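Long-range contact in aminopeptidase N family protein (Idiomarina loihiensis L2TR, PDB 4FGM), which binds zinc and is probably a metal-dependent aminopeptidase of the M61 peptidase family: residues A[20-34]-A[108-120]. Sequence-based numbering, arbitrary orientation.
Sequences LTIEQTNDEQELWLP and NTSLCLAVEGQTD
Trp32 and Ala114 form an antiparallel hydrogen-bonded pair. Trp32 N donates to Ala114 O at 3.0 Å, and Ala114 N returns a bond to Trp32 O at 2.7 Å. Leu31 and Val115 follow as a non-hydrogen-bonded pair, and Glu116 N then bonds to Glu30 O.

Amides of side chains extend this pairing into the turns. Gln29 sets CG beside its carbonyl carbon (chi1 177°) and bends about CB–CG, which brings its amide to Val115 and Glu116. Its NE2 donates to Glu116 O at 2.8 Å, in the carbonyl plane and on a lone pair, and also to Glu30 O. That second carbonyl, of Glu30, is thus gripped from opposite faces by Gln29 NE2 and Glu116 N. Gln29 OE1 accepts from Asn26 N and, weakly, from Gln118 NE2. Gln118 NE2 also donates to Gln24 O at 3.0 Å, while a water joins Gln118 OE1 to Gln24 N. With an alanine at Gln29, Asn26 N and Glu116 O would probably lose these partners, and the Gln118 amide would be held less firmly.

Apolar side chains pack on both faces of the strand pair and beyond its end. Ala114 CB lies over one face of the Trp32 indole in a CH-pi contact, 3.5 Å from Trp32 CE2. On the other face of the strand pair, Ile22 CG1 meets Val115 CG2 tip to tip at 3.8 Å. Leu33 CB packs on Leu113 CD2 at 3.6 Å.

The carboxylates of Glu30 and Glu116 lie close, but both form salt bridges to Arg71, which probably offsets their repulsion. Within the M61 N-terminal domain, away from the zinc site, the contact pairs strand 30-32 with 114-115 and packs strand 15-22 against Val115; its chemistry implies a short ladder lengthened by glutamine amides that satisfy turn backbone groups.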
loop_
_atom_site.group_PDB
_atom_site.type_symbol
_atom_site.label_atom_id
_atom_site.label_comp_id
_atom_site.label_asym_id
_atom_site.label_seq_id
_atom_site.Cartn_x
_atom_site.Cartn_y
_atom_site.Cartn_z
ATOM N N LEU A 20 2.113 24.073 -20.193
ATOM C CA LEU A 20 1.087 23.279 -20.832
ATOM C C LEU A 20 0.692 24.022 -22.102
ATOM O O LEU A 20 0.333 25.202 -22.052
ATOM C CB LEU A 20 -0.093 23.155 -19.865
ATOM C CG LEU A 20 -1.434 22.663 -20.375
ATOM C CD1 LEU A 20 -1.319 21.243 -20.857
ATOM C CD2 LEU A 20 -2.437 22.762 -19.255
ATOM N N THR A 21 0.776 23.344 -23.240
ATOM C CA THR A 21 0.427 23.977 -24.500
ATOM C C THR A 21 -0.780 23.337 -25.182
ATOM O O THR A 21 -0.750 22.175 -25.596
ATOM C CB THR A 21 1.633 23.971 -25.449
ATOM O OG1 THR A 21 2.754 24.554 -24.773
ATOM C CG2 THR A 21 1.335 24.787 -26.703
ATOM N N ILE A 22 -1.847 24.118 -25.292
ATOM C CA ILE A 22 -3.078 23.653 -25.909
ATOM C C ILE A 22 -3.205 24.283 -27.284
ATOM O O ILE A 22 -3.373 25.500 -27.394
ATOM C CB ILE A 22 -4.293 24.050 -25.055
ATOM C CG1 ILE A 22 -4.046 23.652 -23.596
ATOM C CG2 ILE A 22 -5.539 23.368 -25.591
ATOM C CD1 ILE A 22 -4.896 24.408 -22.600
ATOM N N GLU A 23 -3.112 23.453 -28.323
ATOM C CA GLU A 23 -3.190 23.908 -29.714
ATOM C C GLU A 23 -4.491 24.652 -29.984
ATOM O O GLU A 23 -4.493 25.720 -30.598
ATOM C CB GLU A 23 -3.067 22.706 -30.661
ATOM C CG GLU A 23 -3.121 23.031 -32.155
ATOM C CD GLU A 23 -1.941 23.864 -32.628
ATOM O OE1 GLU A 23 -0.949 23.978 -31.873
ATOM O OE2 GLU A 23 -2.000 24.393 -33.762
ATOM N N GLN A 24 -5.596 24.080 -29.518
ATOM C CA GLN A 24 -6.904 24.693 -29.687
ATOM C C GLN A 24 -7.749 24.559 -28.422
ATOM O O GLN A 24 -8.086 23.451 -27.994
ATOM C CB GLN A 24 -7.649 24.060 -30.861
ATOM C CG GLN A 24 -8.957 24.757 -31.176
ATOM C CD GLN A 24 -9.573 24.285 -32.471
ATOM O OE1 GLN A 24 -10.094 23.172 -32.557
ATOM N NE2 GLN A 24 -9.508 25.129 -33.496
ATOM N N THR A 25 -8.089 25.699 -27.830
ATOM C CA THR A 25 -8.899 25.723 -26.624
ATOM C C THR A 25 -10.353 25.935 -27.025
ATOM O O THR A 25 -10.628 26.406 -28.126
ATOM C CB THR A 25 -8.465 26.869 -25.694
ATOM O OG1 THR A 25 -8.640 28.123 -26.361
ATOM C CG2 THR A 25 -7.000 26.715 -25.314
ATOM N N ASN A 26 -11.283 25.564 -26.149
ATOM C CA ASN A 26 -12.701 25.758 -26.435
ATOM C C ASN A 26 -13.109 27.083 -25.807
ATOM O O ASN A 26 -12.295 27.736 -25.163
ATOM C CB ASN A 26 -13.535 24.616 -25.856
ATOM C CG ASN A 26 -13.114 23.259 -26.392
ATOM O OD1 ASN A 26 -12.794 23.115 -27.574
ATOM N ND2 ASN A 26 -13.126 22.250 -25.526
ATOM N N ASP A 27 -14.355 27.493 -26.001
ATOM C CA ASP A 27 -14.816 28.757 -25.438
ATOM C C ASP A 27 -14.748 28.673 -23.925
ATOM O O ASP A 27 -15.364 27.790 -23.327
ATOM C CB ASP A 27 -16.258 29.042 -25.857
ATOM C CG ASP A 27 -16.637 28.350 -27.146
ATOM O OD1 ASP A 27 -16.957 27.141 -27.096
ATOM O OD2 ASP A 27 -16.607 29.013 -28.203
ATOM N N GLU A 28 -14.008 29.589 -23.307
ATOM C CA GLU A 28 -13.867 29.592 -21.853
ATOM C C GLU A 28 -13.371 28.204 -21.424
ATOM O O GLU A 28 -14.011 27.518 -20.626
ATOM C CB GLU A 28 -15.217 29.899 -21.193
ATOM C CG GLU A 28 -15.910 31.171 -21.692
ATOM C CD GLU A 28 -15.192 32.453 -21.287
ATOM O OE1 GLU A 28 -14.928 32.635 -20.079
ATOM O OE2 GLU A 28 -14.900 33.284 -22.174
ATOM N N GLN A 29 -12.229 27.804 -21.980
ATOM C CA GLN A 29 -11.611 26.508 -21.702
ATOM C C GLN A 29 -11.256 26.355 -20.227
ATOM O O GLN A 29 -10.743 27.289 -19.599
ATOM C CB GLN A 29 -10.341 26.351 -22.556
ATOM C CG GLN A 29 -9.545 25.076 -22.311
ATOM C CD GLN A 29 -10.228 23.822 -22.837
ATOM O OE1 GLN A 29 -10.446 23.672 -24.043
ATOM N NE2 GLN A 29 -10.557 22.907 -21.931
ATOM N N GLU A 30 -11.523 25.174 -19.680
ATOM C CA GLU A 30 -11.219 24.903 -18.281
ATOM C C GLU A 30 -10.068 23.917 -18.123
ATOM O O GLU A 30 -9.880 23.022 -18.941
ATOM C CB GLU A 30 -12.455 24.361 -17.551
ATOM C CG GLU A 30 -13.569 25.384 -17.386
ATOM C CD GLU A 30 -14.801 24.810 -16.711
ATOM O OE1 GLU A 30 -14.809 23.601 -16.386
ATOM O OE2 GLU A 30 -15.766 25.577 -16.506
ATOM N N LEU A 31 -9.309 24.105 -17.050
ATOM C CA LEU A 31 -8.175 23.253 -16.717
ATOM C C LEU A 31 -8.428 22.762 -15.288
ATOM O O LEU A 31 -8.859 23.538 -14.427
ATOM C CB LEU A 31 -6.876 24.068 -16.759
ATOM C CG LEU A 31 -6.627 24.906 -18.018
ATOM C CD1 LEU A 31 -5.457 25.852 -17.799
ATOM C CD2 LEU A 31 -6.368 23.990 -19.190
ATOM N N TRP A 32 -8.186 21.479 -15.036
ATOM C CA TRP A 32 -8.393 20.946 -13.697
ATOM C C TRP A 32 -7.320 19.945 -13.277
ATOM O O TRP A 32 -6.628 19.355 -14.119
ATOM C CB TRP A 32 -9.776 20.290 -13.571
ATOM C CG TRP A 32 -10.001 19.128 -14.498
ATOM C CD1 TRP A 32 -10.479 19.184 -15.771
ATOM C CD2 TRP A 32 -9.747 17.743 -14.224
ATOM N NE1 TRP A 32 -10.543 17.922 -16.311
ATOM C CE2 TRP A 32 -10.100 17.017 -15.383
ATOM C CE3 TRP A 32 -9.257 17.044 -13.109
ATOM C CZ2 TRP A 32 -9.977 15.625 -15.467
ATOM C CZ3 TRP A 32 -9.133 15.653 -13.192
ATOM C CH2 TRP A 32 -9.494 14.962 -14.366
ATOM N N LEU A 33 -7.183 19.765 -11.966
ATOM C CA LEU A 33 -6.200 18.837 -11.430
ATOM C C LEU A 33 -6.886 17.805 -10.543
ATOM O O LEU A 33 -7.764 18.135 -9.741
ATOM C CB LEU A 33 -5.142 19.590 -10.625
ATOM C CG LEU A 33 -3.890 18.763 -10.328
ATOM C CD1 LEU A 33 -3.134 18.556 -11.637
ATOM C CD2 LEU A 33 -3.002 19.475 -9.298
ATOM N N PRO A 34 -6.497 16.536 -10.680
ATOM C CA PRO A 34 -7.099 15.478 -9.868
ATOM C C PRO A 34 -7.035 15.829 -8.384
ATOM O O PRO A 34 -6.060 16.425 -7.931
ATOM C CB PRO A 34 -6.238 14.261 -10.197
ATOM C CG PRO A 34 -5.808 14.518 -11.608
ATOM C CD PRO A 34 -5.463 15.996 -11.575
ATOM N N ASN A 108 2.176 12.630 -12.210
ATOM C CA ASN A 108 1.572 13.686 -12.995
ATOM C C ASN A 108 0.225 14.174 -12.487
ATOM O O ASN A 108 -0.294 15.185 -12.968
ATOM C CB ASN A 108 1.544 13.274 -14.463
ATOM C CG ASN A 108 2.948 13.181 -15.037
ATOM O OD1 ASN A 108 3.739 14.101 -14.866
ATOM N ND2 ASN A 108 3.269 12.072 -15.703
ATOM N N THR A 109 -0.335 13.473 -11.505
ATOM C CA THR A 109 -1.589 13.916 -10.895
ATOM C C THR A 109 -1.268 15.203 -10.135
ATOM O O THR A 109 -2.147 16.018 -9.883
ATOM C CB THR A 109 -2.136 12.909 -9.857
ATOM O OG1 THR A 109 -1.037 12.250 -9.216
ATOM C CG2 THR A 109 -3.067 11.887 -10.507
ATOM N N SER A 110 0.001 15.376 -9.768
ATOM C CA SER A 110 0.434 16.563 -9.034
ATOM C C SER A 110 1.011 17.663 -9.922
ATOM O O SER A 110 0.949 18.835 -9.574
ATOM C CB SER A 110 1.489 16.195 -7.975
ATOM O OG SER A 110 0.910 15.552 -6.857
ATOM N N LEU A 111 1.574 17.287 -11.064
ATOM C CA LEU A 111 2.195 18.272 -11.944
ATOM C C LEU A 111 1.446 18.717 -13.200
ATOM O O LEU A 111 1.567 19.866 -13.616
ATOM C CB LEU A 111 3.585 17.773 -12.358
ATOM C CG LEU A 111 4.753 18.122 -11.421
ATOM C CD1 LEU A 111 4.499 17.568 -10.031
ATOM C CD2 LEU A 111 6.037 17.573 -11.988
ATOM N N CYS A 112 0.656 17.823 -13.785
ATOM C CA CYS A 112 -0.033 18.125 -15.034
ATOM C C CYS A 112 -1.526 18.395 -15.027
ATOM O O CYS A 112 -2.328 17.469 -14.883
ATOM C CB CYS A 112 0.239 16.992 -16.022
ATOM S SG CYS A 112 1.980 16.708 -16.288
ATOM N N LEU A 113 -1.902 19.655 -15.220
ATOM C CA LEU A 113 -3.318 20.008 -15.278
ATOM C C LEU A 113 -3.965 19.329 -16.485
ATOM O O LEU A 113 -3.367 19.238 -17.556
ATOM C CB LEU A 113 -3.494 21.520 -15.411
ATOM C CG LEU A 113 -3.142 22.372 -14.193
ATOM C CD1 LEU A 113 -3.294 23.838 -14.552
ATOM C CD2 LEU A 113 -4.051 22.008 -13.027
ATOM N N ALA A 114 -5.184 18.839 -16.305
ATOM C CA ALA A 114 -5.908 18.190 -17.394
ATOM C C ALA A 114 -6.685 19.258 -18.164
ATOM O O ALA A 114 -7.195 20.212 -17.570
ATOM C CB ALA A 114 -6.868 17.150 -16.836
ATOM N N VAL A 115 -6.757 19.109 -19.485
ATOM C CA VAL A 115 -7.500 20.052 -20.325
ATOM C C VAL A 115 -8.921 19.524 -20.487
ATOM O O VAL A 115 -9.143 18.504 -21.145
ATOM C CB VAL A 115 -6.854 20.200 -21.732
ATOM C CG1 VAL A 115 -7.648 21.197 -22.567
ATOM C CG2 VAL A 115 -5.405 20.662 -21.600
ATOM N N GLU A 116 -9.880 20.212 -19.873
ATOM C CA GLU A 116 -11.289 19.811 -19.926
ATOM C C GLU A 116 -11.797 19.522 -21.335
ATOM O O GLU A 116 -11.654 20.344 -22.242
ATOM C CB GLU A 116 -12.170 20.887 -19.295
ATOM C CG GLU A 116 -13.649 20.531 -19.236
ATOM C CD GLU A 116 -13.942 19.340 -18.336
ATOM O OE1 GLU A 116 -13.481 19.338 -17.176
ATOM O OE2 GLU A 116 -14.642 18.407 -18.782
ATOM N N GLY A 117 -12.384 18.341 -21.506
ATOM C CA GLY A 117 -12.920 17.958 -22.798
ATOM C C GLY A 117 -11.915 17.398 -23.785
ATOM O O GLY A 117 -12.298 16.761 -24.762
ATOM N N GLN A 118 -10.630 17.634 -23.548
ATOM C CA GLN A 118 -9.596 17.128 -24.448
ATOM C C GLN A 118 -8.726 16.133 -23.696
ATOM O O GLN A 118 -7.574 15.890 -24.041
ATOM C CB GLN A 118 -8.750 18.287 -24.968
ATOM C CG GLN A 118 -9.556 19.334 -25.700
ATOM C CD GLN A 118 -8.703 20.473 -26.205
ATOM O OE1 GLN A 118 -7.754 20.262 -26.964
ATOM N NE2 GLN A 118 -9.038 21.695 -25.791
ATOM N N THR A 119 -9.322 15.546 -22.672
ATOM C CA THR A 119 -8.662 14.589 -21.805
ATOM C C THR A 119 -8.423 13.194 -22.410
ATOM O O THR A 119 -7.593 12.434 -21.902
ATOM C CB THR A 119 -9.463 14.500 -20.477
ATOM O OG1 THR A 119 -8.595 14.825 -19.379
ATOM C CG2 THR A 119 -10.102 13.128 -20.305
ATOM N N ASP A 120 -9.131 12.859 -23.489
ATOM C CA ASP A 120 -8.947 11.554 -24.132
ATOM C C ASP A 120 -7.879 11.596 -25.222
ATOM O O ASP A 120 -7.537 10.569 -25.812
ATOM C CB ASP A 120 -10.262 11.040 -24.732
ATOM C CG ASP A 120 -11.271 10.634 -23.670
ATOM O OD1 ASP A 120 -10.847 10.284 -22.544
ATOM O OD2 ASP A 120 -12.485 10.649 -23.964
HETATM O O HOH W 1 -5.505 20.990 -28.629
#